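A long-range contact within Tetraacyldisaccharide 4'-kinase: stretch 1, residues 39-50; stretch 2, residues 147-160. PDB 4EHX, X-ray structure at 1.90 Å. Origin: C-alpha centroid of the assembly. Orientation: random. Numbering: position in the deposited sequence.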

# COMPACT_ATOMS: atom_id res chain seq x y z
N ILE A 39 -3.43 11.77 8.16
CA ILE A 39 -3.03 10.51 8.75
C ILE A 39 -2.01 9.90 7.81
O ILE A 39 -2.25 9.81 6.62
CB ILE A 39 -4.22 9.55 8.84
CG1 ILE A 39 -5.35 10.18 9.67
CG2 ILE A 39 -3.78 8.20 9.44
CD1 ILE A 39 -6.71 9.45 9.52
N SER A 40 -0.86 9.48 8.33
CA SER A 40 0.12 8.83 7.48
C SER A 40 0.11 7.33 7.72
O SER A 40 0.02 6.88 8.85
CB SER A 40 1.53 9.39 7.73
OG SER A 40 2.47 8.74 6.89
N VAL A 41 0.18 6.58 6.63
CA VAL A 41 0.40 5.14 6.69
C VAL A 41 1.75 4.88 6.08
O VAL A 41 2.06 5.36 4.98
CB VAL A 41 -0.71 4.34 5.94
CG1 VAL A 41 -0.39 2.82 6.00
CG2 VAL A 41 -2.07 4.65 6.57
N GLY A 42 2.59 4.13 6.78
CA GLY A 42 3.91 3.88 6.26
C GLY A 42 4.57 2.66 6.86
O GLY A 42 4.01 1.96 7.72
N ASN A 43 5.78 2.39 6.40
CA ASN A 43 6.56 1.31 6.99
C ASN A 43 8.06 1.60 6.86
O ASN A 43 8.47 2.65 6.34
CB ASN A 43 6.17 -0.04 6.41
CG ASN A 43 6.85 -0.32 5.11
OD1 ASN A 43 6.97 0.57 4.26
ND2 ASN A 43 7.32 -1.55 4.94
N LEU A 44 8.87 0.68 7.37
CA LEU A 44 10.30 0.92 7.46
C LEU A 44 11.05 0.24 6.33
O LEU A 44 12.20 0.57 6.07
CB LEU A 44 10.85 0.43 8.80
CG LEU A 44 10.47 1.23 10.04
CD1 LEU A 44 11.21 0.70 11.25
CD2 LEU A 44 10.80 2.69 9.83
N SER A 45 10.42 -0.73 5.67
CA SER A 45 11.16 -1.57 4.74
C SER A 45 10.59 -1.58 3.33
O SER A 45 9.41 -1.30 3.10
CB SER A 45 11.20 -3.01 5.25
OG SER A 45 9.88 -3.47 5.50
N VAL A 46 11.45 -1.92 2.37
CA VAL A 46 10.99 -2.30 1.05
C VAL A 46 10.49 -3.74 1.13
O VAL A 46 10.88 -4.49 2.03
CB VAL A 46 12.12 -2.18 0.02
CG1 VAL A 46 12.67 -0.77 0.03
CG2 VAL A 46 13.23 -3.18 0.32
N GLY A 47 9.60 -4.12 0.22
CA GLY A 47 9.03 -5.46 0.23
C GLY A 47 7.58 -5.46 0.67
O GLY A 47 7.06 -4.42 1.05
N GLY A 48 6.94 -6.63 0.62
CA GLY A 48 5.54 -6.75 1.00
C GLY A 48 5.28 -6.13 2.35
O GLY A 48 6.00 -6.41 3.31
N SER A 49 4.24 -5.30 2.44
CA SER A 49 4.04 -4.42 3.60
C SER A 49 2.67 -4.53 4.25
O SER A 49 2.53 -4.31 5.46
CB SER A 49 4.25 -2.97 3.17
OG SER A 49 4.05 -2.09 4.26
N GLY A 50 1.65 -4.84 3.46
CA GLY A 50 0.28 -4.78 3.95
C GLY A 50 -0.19 -3.34 3.96
O GLY A 50 -1.31 -3.04 4.37
N HIS A 147 3.56 17.64 7.99
CA HIS A 147 3.03 17.28 9.30
C HIS A 147 1.94 16.23 9.15
O HIS A 147 1.09 16.36 8.26
CB HIS A 147 2.41 18.48 10.02
CG HIS A 147 1.71 18.10 11.29
ND1 HIS A 147 2.40 17.75 12.44
CD2 HIS A 147 0.40 17.95 11.58
CE1 HIS A 147 1.53 17.42 13.38
NE2 HIS A 147 0.31 17.53 12.89
N ARG A 148 1.96 15.22 10.01
CA ARG A 148 0.80 14.33 10.12
C ARG A 148 0.28 14.33 11.56
O ARG A 148 1.05 14.36 12.51
CB ARG A 148 1.08 12.90 9.60
CG ARG A 148 2.03 12.01 10.43
CD ARG A 148 3.48 12.52 10.49
NE ARG A 148 3.95 12.95 9.15
CZ ARG A 148 4.40 12.13 8.21
NH1 ARG A 148 4.51 10.82 8.43
NH2 ARG A 148 4.78 12.62 7.03
N ASP A 149 -1.04 14.32 11.69
CA ASP A 149 -1.70 14.32 12.99
C ASP A 149 -1.75 12.93 13.63
O ASP A 149 -1.90 12.80 14.85
CB ASP A 149 -3.10 14.90 12.83
CG ASP A 149 -3.07 16.29 12.25
OD1 ASP A 149 -2.71 17.25 13.00
OD2 ASP A 149 -3.36 16.44 11.04
N LEU A 150 -1.64 11.91 12.80
CA LEU A 150 -1.59 10.54 13.27
C LEU A 150 -0.62 9.77 12.39
O LEU A 150 -0.89 9.54 11.21
CB LEU A 150 -2.98 9.90 13.23
CG LEU A 150 -3.10 8.44 13.71
CD1 LEU A 150 -2.56 8.27 15.13
CD2 LEU A 150 -4.55 7.95 13.65
N ASN A 151 0.50 9.37 12.99
CA ASN A 151 1.60 8.75 12.26
C ASN A 151 1.55 7.25 12.49
O ASN A 151 1.98 6.77 13.54
CB ASN A 151 2.94 9.32 12.76
CG ASN A 151 4.03 9.18 11.73
OD1 ASN A 151 3.76 8.97 10.55
ND2 ASN A 151 5.28 9.30 12.17
N ILE A 152 1.02 6.51 11.53
CA ILE A 152 0.82 5.08 11.69
C ILE A 152 1.94 4.31 11.00
O ILE A 152 2.18 4.49 9.80
CB ILE A 152 -0.52 4.63 11.12
CG1 ILE A 152 -1.66 5.41 11.79
CG2 ILE A 152 -0.69 3.11 11.34
CD1 ILE A 152 -3.08 5.06 11.22
N LEU A 153 2.63 3.47 11.76
CA LEU A 153 3.74 2.71 11.22
C LEU A 153 3.40 1.23 11.23
O LEU A 153 3.04 0.68 12.28
CB LEU A 153 5.00 2.92 12.06
CG LEU A 153 6.22 2.11 11.60
CD1 LEU A 153 6.72 2.60 10.25
CD2 LEU A 153 7.36 2.15 12.66
N LEU A 154 3.53 0.60 10.08
CA LEU A 154 3.33 -0.85 9.98
C LEU A 154 4.66 -1.54 10.14
O LEU A 154 5.66 -1.11 9.55
CB LEU A 154 2.74 -1.23 8.62
CG LEU A 154 1.21 -1.13 8.49
CD1 LEU A 154 0.69 0.25 8.86
CD2 LEU A 154 0.80 -1.49 7.05
N LEU A 155 4.66 -2.60 10.93
CA LEU A 155 5.86 -3.39 11.20
C LEU A 155 5.55 -4.86 11.03
O LEU A 155 4.58 -5.35 11.62
CB LEU A 155 6.31 -3.20 12.65
CG LEU A 155 7.28 -2.12 13.11
CD1 LEU A 155 7.56 -2.41 14.57
CD2 LEU A 155 8.58 -2.10 12.30
N LYS A 156 6.37 -5.58 10.27
CA LYS A 156 6.27 -7.05 10.28
C LYS A 156 7.42 -7.68 11.05
O LYS A 156 8.48 -7.07 11.24
CB LYS A 156 6.19 -7.61 8.87
CG LYS A 156 7.40 -7.31 8.03
CD LYS A 156 7.17 -7.71 6.59
CE LYS A 156 8.31 -7.22 5.73
NZ LYS A 156 8.07 -7.53 4.30
N LYS A 157 7.22 -8.91 11.52
CA LYS A 157 8.24 -9.55 12.34
C LYS A 157 9.61 -9.50 11.65
O LYS A 157 10.62 -9.24 12.29
CB LYS A 157 7.84 -11.00 12.68
CG LYS A 157 8.81 -11.70 13.63
CD LYS A 157 8.39 -13.15 13.88
CE LYS A 157 9.31 -13.86 14.85
NZ LYS A 157 8.91 -15.29 15.01
N LYS A 158 9.62 -9.75 10.35
CA LYS A 158 10.88 -9.74 9.58
C LYS A 158 11.65 -8.42 9.71
O LYS A 158 12.90 -8.42 9.71
CB LYS A 158 10.57 -10.00 8.10
CG LYS A 158 11.80 -10.22 7.23
CD LYS A 158 11.41 -10.25 5.76
CE LYS A 158 12.62 -10.49 4.87
NZ LYS A 158 12.25 -10.41 3.42
N ASP A 159 10.93 -7.30 9.81
CA ASP A 159 11.56 -5.98 9.94
C ASP A 159 12.47 -5.90 11.16
O ASP A 159 13.55 -5.30 11.10
CB ASP A 159 10.50 -4.87 10.06
CG ASP A 159 9.72 -4.67 8.77
OD1 ASP A 159 10.26 -4.94 7.68
OD2 ASP A 159 8.55 -4.21 8.85
N LEU A 160 12.03 -6.50 12.27
CA LEU A 160 12.79 -6.42 13.53
C LEU A 160 14.13 -7.13 13.46
O LEU A 160 15.02 -6.88 14.28
CB LEU A 160 11.96 -7.00 14.68
CG LEU A 160 10.65 -6.29 15.02
CD1 LEU A 160 9.93 -7.04 16.13
CD2 LEU A 160 10.91 -4.85 15.43
O HOH W 1 3.28 6.77 8.70
O HOH W 2 6.90 -3.87 6.66
O HOH W 3 8.09 -1.44 8.73
O HOH W 4 10.81 -6.75 3.75

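The two stretches, at least 104 residues apart in sequence wherever they touch, meet as neighbouring parallel β-strands and bury 817 Å² between them. Four backbone hydrogen bonds form the ladder. Ser40 N donates to Leu150 O (2.9 Å) and Ser40 O accepts from Ile152 N (2.9 Å); two residues on, Gly42 N donates to Ile152 O (3.1 Å, more bent) and Gly42 O accepts from Leu154 N (2.8 Å, nearly straight). Ser40 and Gly42 thus turn both backbone polar groups to the partner strand, as alternate residues do in a parallel pair. Two CA-H...O contacts add to the ladder, Ile39 CA lying 3.4 Å from Leu150 O and Leu153 CA 3.6 Å from Gly42 O.

Apolar packing covers the sheet face that carries Ile39, Val41, Leu150, Ile152 and Leu154. Ile39 CG2 rests 3.7 Å from Ile152 CD1, and Val41 CG1 lies 4.0 Å from Leu154 CD1. The beta-branched Ile39, Val41 and Ile152 and the leucines fill this buried surface with hydrocarbon. Leu154 is covered most of all: its CD2 also reaches the loop, 3.7 Å from Gly50 C, where a positive phi favours glycine. Beyond the strand, Leu44 extends the apolar contact, with CG 4.0 Å from Leu153 CD1 and CD1 4.0 Å from Leu155 CD2.

On the other face, Ser40 and Asn151 lie side by side and share a water. Water 1 accepts from Ser40 OG (2.8 Å) and donates to Asn151 OD1 (2.9 Å) and Ile152 O (2.8 Å), so the small serine is satisfied although buried. Asn151 OD1 also accepts from Arg148 NH1 (2.9 Å), which helps to hold the arginine beside the strand.

Past the ladder, polar side chains and water take over. Ser45 OG, with chi1 in p, donates to Asp159 OD1 (2.7 Å), while Asp159 OD2 accepts from Lys156 N (2.9 Å); the carboxylate of Asp159 thus binds the loop through OD1 while OD2 is held by the backbone of its own stretch. The same OD2 accepts from water 2, which is bound by Asn43 ND2 (2.9 Å from the water), and from water 3, which spans Leu44 N and Leu154 O (each 2.6 Å from the water). Asn43 ND2 further steadies the loop by donating to Ser45 O (2.8 Å).

Lys156 makes a further link, to the glycine-rich loop. Its chain, extended beyond chi1, carries Lys156 NZ to a hydrogen bond with Gly48 O (2.6 Å), NZ donating, and water 4 joins Lys156 NZ (2.9 Å) to Val46 O (2.8 Å). At Gly47 the backbone angles themselves call for glycine.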